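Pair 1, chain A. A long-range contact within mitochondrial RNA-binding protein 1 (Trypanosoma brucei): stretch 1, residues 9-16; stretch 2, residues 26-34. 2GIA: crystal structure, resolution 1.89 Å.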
# COMPACT_ATOMS: atom_id res chain seq x y z
N SER A 9 7.50 10.59 -18.18
CA SER A 9 6.08 10.27 -18.48
C SER A 9 5.34 9.95 -17.18
O SER A 9 5.83 9.22 -16.32
CB SER A 9 6.00 9.09 -19.44
OG SER A 9 6.63 7.96 -18.87
N LEU A 10 4.14 10.51 -17.06
CA LEU A 10 3.33 10.31 -15.87
C LEU A 10 2.76 8.91 -15.74
O LEU A 10 2.54 8.21 -16.73
CB LEU A 10 2.15 11.29 -15.87
CG LEU A 10 2.55 12.76 -16.02
CD1 LEU A 10 1.30 13.63 -16.13
CD2 LEU A 10 3.42 13.15 -14.83
N PRO A 11 2.56 8.46 -14.50
CA PRO A 11 1.96 7.15 -14.31
C PRO A 11 0.56 7.30 -14.90
O PRO A 11 -0.08 8.36 -14.69
CB PRO A 11 1.88 7.02 -12.78
CG PRO A 11 3.02 7.85 -12.27
CD PRO A 11 2.99 9.06 -13.22
N LYS A 12 0.07 6.29 -15.61
CA LYS A 12 -1.26 6.37 -16.22
C LYS A 12 -1.75 5.03 -16.68
O LYS A 12 -0.97 4.08 -16.73
CB LYS A 12 -1.20 7.23 -17.49
CG LYS A 12 -0.27 6.58 -18.58
CD LYS A 12 -0.40 7.28 -19.98
CE LYS A 12 0.47 6.58 -21.06
NZ LYS A 12 0.28 7.16 -22.44
N PHE A 13 -3.06 4.94 -16.97
CA PHE A 13 -3.60 3.76 -17.63
C PHE A 13 -4.55 4.27 -18.71
O PHE A 13 -5.05 5.41 -18.63
CB PHE A 13 -4.30 2.76 -16.68
CG PHE A 13 -5.65 3.21 -16.16
CD1 PHE A 13 -5.74 3.88 -14.92
CD2 PHE A 13 -6.81 2.92 -16.86
CE1 PHE A 13 -7.00 4.25 -14.38
CE2 PHE A 13 -8.08 3.28 -16.35
CZ PHE A 13 -8.18 3.95 -15.10
N GLU A 14 -4.81 3.45 -19.72
CA GLU A 14 -5.69 3.84 -20.80
C GLU A 14 -6.65 2.72 -21.14
O GLU A 14 -6.32 1.55 -20.99
CB GLU A 14 -4.86 4.18 -22.05
CG GLU A 14 -3.90 5.34 -21.83
CD GLU A 14 -3.01 5.60 -23.07
OE1 GLU A 14 -2.35 6.64 -23.11
OE2 GLU A 14 -2.99 4.76 -23.99
N ILE A 15 -7.84 3.10 -21.57
CA ILE A 15 -8.86 2.15 -22.01
C ILE A 15 -9.08 2.48 -23.50
O ILE A 15 -9.57 3.56 -23.83
CB ILE A 15 -10.16 2.37 -21.28
CG1 ILE A 15 -9.91 2.12 -19.77
CG2 ILE A 15 -11.24 1.40 -21.78
CD1 ILE A 15 -11.14 2.36 -18.89
N HIS A 16 -8.70 1.57 -24.37
CA HIS A 16 -8.87 1.74 -25.82
C HIS A 16 -10.13 0.98 -26.16
O HIS A 16 -10.18 -0.24 -26.17
CB HIS A 16 -7.65 1.18 -26.57
CG HIS A 16 -6.39 1.95 -26.33
ND1 HIS A 16 -5.74 2.64 -27.32
CD2 HIS A 16 -5.67 2.16 -25.20
CE1 HIS A 16 -4.67 3.24 -26.82
NE2 HIS A 16 -4.60 2.96 -25.53
N THR A 26 -13.83 5.43 -28.12
CA THR A 26 -13.07 6.42 -27.36
C THR A 26 -11.80 5.79 -26.83
O THR A 26 -11.68 4.57 -26.73
CB THR A 26 -13.84 6.86 -26.07
OG1 THR A 26 -14.08 5.68 -25.26
CG2 THR A 26 -15.18 7.52 -26.41
N MET A 27 -10.84 6.65 -26.51
CA MET A 27 -9.62 6.20 -25.84
C MET A 27 -9.69 7.05 -24.55
O MET A 27 -9.71 8.28 -24.62
CB MET A 27 -8.34 6.51 -26.63
CG MET A 27 -7.07 5.88 -25.96
SD MET A 27 -6.51 6.88 -24.51
CE MET A 27 -5.60 8.20 -25.37
N THR A 28 -9.72 6.42 -23.37
CA THR A 28 -9.82 7.22 -22.14
C THR A 28 -8.51 7.07 -21.38
O THR A 28 -8.00 5.96 -21.26
CB THR A 28 -10.98 6.67 -21.20
OG1 THR A 28 -12.23 6.78 -21.89
CG2 THR A 28 -11.04 7.46 -19.89
N ARG A 29 -7.97 8.16 -20.89
CA ARG A 29 -6.68 8.11 -20.17
C ARG A 29 -6.82 8.71 -18.78
O ARG A 29 -7.42 9.77 -18.64
CB ARG A 29 -5.61 8.95 -20.94
CG ARG A 29 -4.21 8.96 -20.25
CD ARG A 29 -3.18 9.84 -21.00
NE ARG A 29 -2.86 9.20 -22.27
CZ ARG A 29 -2.71 9.83 -23.42
NH1 ARG A 29 -2.43 9.15 -24.51
NH2 ARG A 29 -2.83 11.15 -23.48
N VAL A 30 -6.27 8.02 -17.77
CA VAL A 30 -6.26 8.52 -16.40
C VAL A 30 -4.78 8.58 -16.03
O VAL A 30 -4.08 7.56 -16.10
CB VAL A 30 -7.03 7.54 -15.43
CG1 VAL A 30 -6.99 8.12 -13.98
CG2 VAL A 30 -8.50 7.41 -15.89
N ALA A 31 -4.30 9.78 -15.71
CA ALA A 31 -2.90 9.98 -15.34
C ALA A 31 -2.83 10.81 -14.08
O ALA A 31 -3.83 11.44 -13.65
CB ALA A 31 -2.13 10.74 -16.48
N VAL A 32 -1.65 10.86 -13.48
CA VAL A 32 -1.51 11.69 -12.28
C VAL A 32 -0.13 12.37 -12.30
O VAL A 32 0.88 11.75 -12.63
CB VAL A 32 -1.68 10.88 -10.97
CG1 VAL A 32 -0.49 9.90 -10.76
CG2 VAL A 32 -1.73 11.84 -9.79
N ASP A 33 -0.14 13.65 -12.01
CA ASP A 33 1.07 14.46 -11.94
C ASP A 33 1.21 14.93 -10.47
O ASP A 33 0.69 15.98 -10.09
CB ASP A 33 0.91 15.67 -12.88
CG ASP A 33 2.17 16.53 -12.95
OD1 ASP A 33 3.18 16.19 -12.29
OD2 ASP A 33 2.15 17.53 -13.68
N GLY A 34 1.90 14.14 -9.65
CA GLY A 34 2.06 14.46 -8.23
C GLY A 34 0.73 14.35 -7.49
O GLY A 34 0.21 13.27 -7.26
O HOH W 1 -12.50 4.41 -23.58

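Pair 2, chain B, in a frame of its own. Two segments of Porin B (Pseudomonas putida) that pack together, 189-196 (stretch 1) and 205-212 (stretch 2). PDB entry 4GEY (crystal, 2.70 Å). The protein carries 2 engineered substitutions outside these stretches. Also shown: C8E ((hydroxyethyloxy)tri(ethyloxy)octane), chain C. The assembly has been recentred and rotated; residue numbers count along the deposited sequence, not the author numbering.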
# COMPACT_ATOMS: atom_id res chain seq x y z
N SER B 189 8.90 8.18 4.48
CA SER B 189 10.08 8.27 3.62
C SER B 189 11.31 7.72 4.33
O SER B 189 11.33 7.61 5.56
CB SER B 189 10.35 9.71 3.19
OG SER B 189 11.04 10.42 4.20
N GLN B 190 12.32 7.36 3.54
CA GLN B 190 13.60 6.82 4.00
C GLN B 190 14.64 7.19 2.97
O GLN B 190 14.31 7.36 1.79
CB GLN B 190 13.59 5.29 4.05
CG GLN B 190 12.62 4.66 4.99
CD GLN B 190 11.78 3.64 4.28
OE1 GLN B 190 11.25 3.89 3.19
NE2 GLN B 190 11.66 2.46 4.88
N TRP B 191 15.90 7.25 3.38
CA TRP B 191 16.96 7.47 2.42
C TRP B 191 17.02 6.27 1.50
O TRP B 191 16.96 5.12 1.95
CB TRP B 191 18.30 7.70 3.13
CG TRP B 191 18.41 9.05 3.76
CD1 TRP B 191 18.46 9.33 5.09
CD2 TRP B 191 18.48 10.32 3.08
NE1 TRP B 191 18.56 10.69 5.29
CE2 TRP B 191 18.57 11.31 4.07
CE3 TRP B 191 18.48 10.70 1.74
CZ2 TRP B 191 18.66 12.67 3.76
CZ3 TRP B 191 18.57 12.05 1.43
CH2 TRP B 191 18.66 13.02 2.44
N ALA B 192 17.10 6.52 0.20
CA ALA B 192 17.07 5.43 -0.76
C ALA B 192 17.78 5.76 -2.06
O ALA B 192 17.89 6.93 -2.46
CB ALA B 192 15.66 5.02 -1.03
N LEU B 193 18.27 4.70 -2.70
CA LEU B 193 18.88 4.77 -4.01
C LEU B 193 18.23 3.69 -4.88
O LEU B 193 18.16 2.53 -4.49
CB LEU B 193 20.38 4.52 -3.90
CG LEU B 193 21.19 4.54 -5.21
CD1 LEU B 193 21.05 5.89 -5.91
CD2 LEU B 193 22.66 4.19 -4.97
N ARG B 194 17.74 4.08 -6.05
CA ARG B 194 17.08 3.14 -6.94
C ARG B 194 17.63 3.25 -8.36
O ARG B 194 17.54 4.30 -8.98
CB ARG B 194 15.56 3.35 -6.94
CG ARG B 194 14.82 2.36 -7.81
CD ARG B 194 13.99 3.03 -8.89
NE ARG B 194 14.74 4.04 -9.63
CZ ARG B 194 14.19 4.88 -10.50
NH1 ARG B 194 12.89 4.82 -10.74
NH2 ARG B 194 14.93 5.77 -11.13
N VAL B 195 18.20 2.16 -8.87
CA VAL B 195 18.79 2.15 -10.22
C VAL B 195 17.93 1.31 -11.17
O VAL B 195 17.52 0.19 -10.85
CB VAL B 195 20.26 1.63 -10.22
CG1 VAL B 195 20.80 1.58 -11.62
CG2 VAL B 195 21.15 2.51 -9.36
N LYS B 196 17.65 1.87 -12.34
CA LYS B 196 16.71 1.27 -13.27
C LYS B 196 17.28 1.23 -14.68
O LYS B 196 17.79 2.23 -15.19
CB LYS B 196 15.38 2.04 -13.25
CG LYS B 196 14.32 1.47 -14.18
CD LYS B 196 12.91 1.87 -13.76
CE LYS B 196 12.67 3.35 -13.99
NZ LYS B 196 11.25 3.61 -14.30
N VAL B 205 14.37 -3.67 -15.72
CA VAL B 205 14.82 -4.30 -14.49
C VAL B 205 15.28 -3.20 -13.55
O VAL B 205 15.64 -2.11 -13.99
CB VAL B 205 15.97 -5.30 -14.75
CG1 VAL B 205 15.48 -6.46 -15.59
CG2 VAL B 205 17.13 -4.62 -15.42
N GLN B 206 15.26 -3.48 -12.25
CA GLN B 206 15.66 -2.47 -11.28
C GLN B 206 16.00 -3.08 -9.94
O GLN B 206 15.47 -4.13 -9.56
CB GLN B 206 14.56 -1.42 -11.09
CG GLN B 206 13.24 -1.94 -10.57
CD GLN B 206 12.27 -0.80 -10.33
OE1 GLN B 206 12.63 0.37 -10.48
NE2 GLN B 206 11.03 -1.12 -9.95
N VAL B 207 16.88 -2.40 -9.22
CA VAL B 207 17.29 -2.83 -7.89
C VAL B 207 17.40 -1.55 -7.07
O VAL B 207 17.60 -0.47 -7.63
CB VAL B 207 18.65 -3.59 -7.93
CG1 VAL B 207 19.73 -2.75 -8.60
CG2 VAL B 207 19.09 -4.01 -6.53
N GLY B 208 17.26 -1.67 -5.76
CA GLY B 208 17.35 -0.51 -4.90
C GLY B 208 17.96 -0.83 -3.56
O GLY B 208 18.08 -2.00 -3.18
N ALA B 209 18.34 0.21 -2.83
CA ALA B 209 18.83 0.05 -1.46
C ALA B 209 18.16 1.11 -0.59
O ALA B 209 18.35 2.31 -0.79
CB ALA B 209 20.33 0.17 -1.42
N PHE B 210 17.35 0.66 0.36
CA PHE B 210 16.60 1.55 1.24
C PHE B 210 17.10 1.44 2.67
O PHE B 210 17.25 0.33 3.20
CB PHE B 210 15.10 1.22 1.22
CG PHE B 210 14.45 1.45 -0.11
CD1 PHE B 210 14.68 0.58 -1.17
CD2 PHE B 210 13.61 2.53 -0.30
CE1 PHE B 210 14.08 0.81 -2.40
CE2 PHE B 210 13.01 2.75 -1.53
CZ PHE B 210 13.25 1.89 -2.57
N GLU B 211 17.40 2.58 3.27
CA GLU B 211 17.68 2.63 4.68
C GLU B 211 16.47 2.01 5.37
O GLU B 211 15.34 2.33 5.05
CB GLU B 211 17.84 4.08 5.12
CG GLU B 211 17.49 4.33 6.57
CD GLU B 211 17.29 5.79 6.86
OE1 GLU B 211 16.80 6.51 5.96
OE2 GLU B 211 17.63 6.22 7.99
N GLN B 212 16.72 1.09 6.30
CA GLN B 212 15.65 0.44 7.04
C GLN B 212 15.80 0.84 8.51
O GLN B 212 16.76 0.45 9.19
CB GLN B 212 15.65 -1.08 6.76
CG GLN B 212 15.54 -2.02 7.95
CD GLN B 212 14.25 -1.87 8.73
OE1 GLN B 212 13.29 -1.25 8.26
NE2 GLN B 212 14.22 -2.43 9.94
C1 C8E C . 13.68 -12.20 -9.39
C2 C8E C . 14.06 -10.73 -9.50
C3 C8E C . 14.49 -10.45 -10.93
C4 C8E C . 15.91 -9.89 -10.99
C5 C8E C . 15.96 -8.60 -11.80
C6 C8E C . 16.76 -7.54 -11.04
C7 C8E C . 18.06 -7.22 -11.76
C8 C8E C . 18.78 -6.01 -11.16
O9 C8E C . 18.79 -4.95 -12.10
C10 C8E C . 19.92 -4.10 -11.97
C11 C8E C . 19.82 -2.89 -12.89
O12 C8E C . 21.11 -2.34 -13.13

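Pairs 1 and 2 are both two-stranded antiparallel ladders: the strand directions differ by 166° in pair 1 and 174° in pair 2, the axes approach to 4.6 and 4.7 Å, and 14 central residues superpose with an RMSD of 0.7 Å. The backbone hydrogen bonds follow the same register. In pair 1, Phe A13 N donates to Val A30 O (2.9 Å) and Val A30 N to Phe A13 O (3.0 Å); at the matched positions of pair 2, Leu B193 N donates to Ala B209 O (3.1 Å) and Ala B209 N to Leu B193 O (2.9 Å). The next doubly bonded rung, Ile A15 with Thr A28, matches Val B195 with Val B207. On the face carrying Lys A12, Glu A14, His A16, Met A27, Arg A29 and Ala A31, the side chains differ in kind. There Glu A14 OE1 accepts from Arg A29 NE (2.7 Å) and Arg A29 NH1 (2.9 Å) in a salt bridge, and also pairs with Lys A12 NZ (2.8 Å), so one carboxylate oxygen serves two cations, and the like charges Lys A12 NZ and Arg A29 NE lie 3.7 Å apart. Pair 2 has Arg B194 opposite Gly B208 here. An ideal CB on Gly B208 would lie 3.3 Å from Leu B193 O and 3.1 Å from Phe B210 CE1, so the bare backbone leaves room for the ring. At the next rung on this face, large and small trade places: long Lys A12 faces Ala A31 (CB to CB, 3.8 Å), whereas Ala B192 faces Phe B210, with Ala B192 CB 3.3 Å from Phe B210 CD2. At the third rung on this face, Met A27 CG lies over the His A16 ring, 3.7 Å from its centroid, a CH-pi contact; the matched Lys B196 and Gln B206 meet through Lys B196 CD and Gln B206 OE1 at 3.6 Å. On the other face, Phe A13 CE1 reaches Val A30 CB at 3.5 Å, while Leu B193 CB and Ala B209 CB stay 5.0 Å apart, and the rung is held by the backbone bonds. Thr A28 and Val B207 have side-chain centres only 0.4 Å apart after superposition, yet Thr A28 OG1 hydrogen-bonds a water (2.9 Å) that donates to Ile A15 O (3.1 Å), whereas Val B207 CG1 lies 3.6 Å from C10 of the bound C8E. Where the ladder continues, Val A32 N donates to Pro A11 O (3.2 Å) and Glu B211 N to Trp B191 O (2.9 Å). Proline has no amide hydrogen to return; Trp B191 N instead donates to the side-chain Glu B211 OE1 (2.8 Å). Leu A10 CB lies 3.5 Å from Val A32 O and the matched Gln B190 CB 3.6 Å from Glu B211 O.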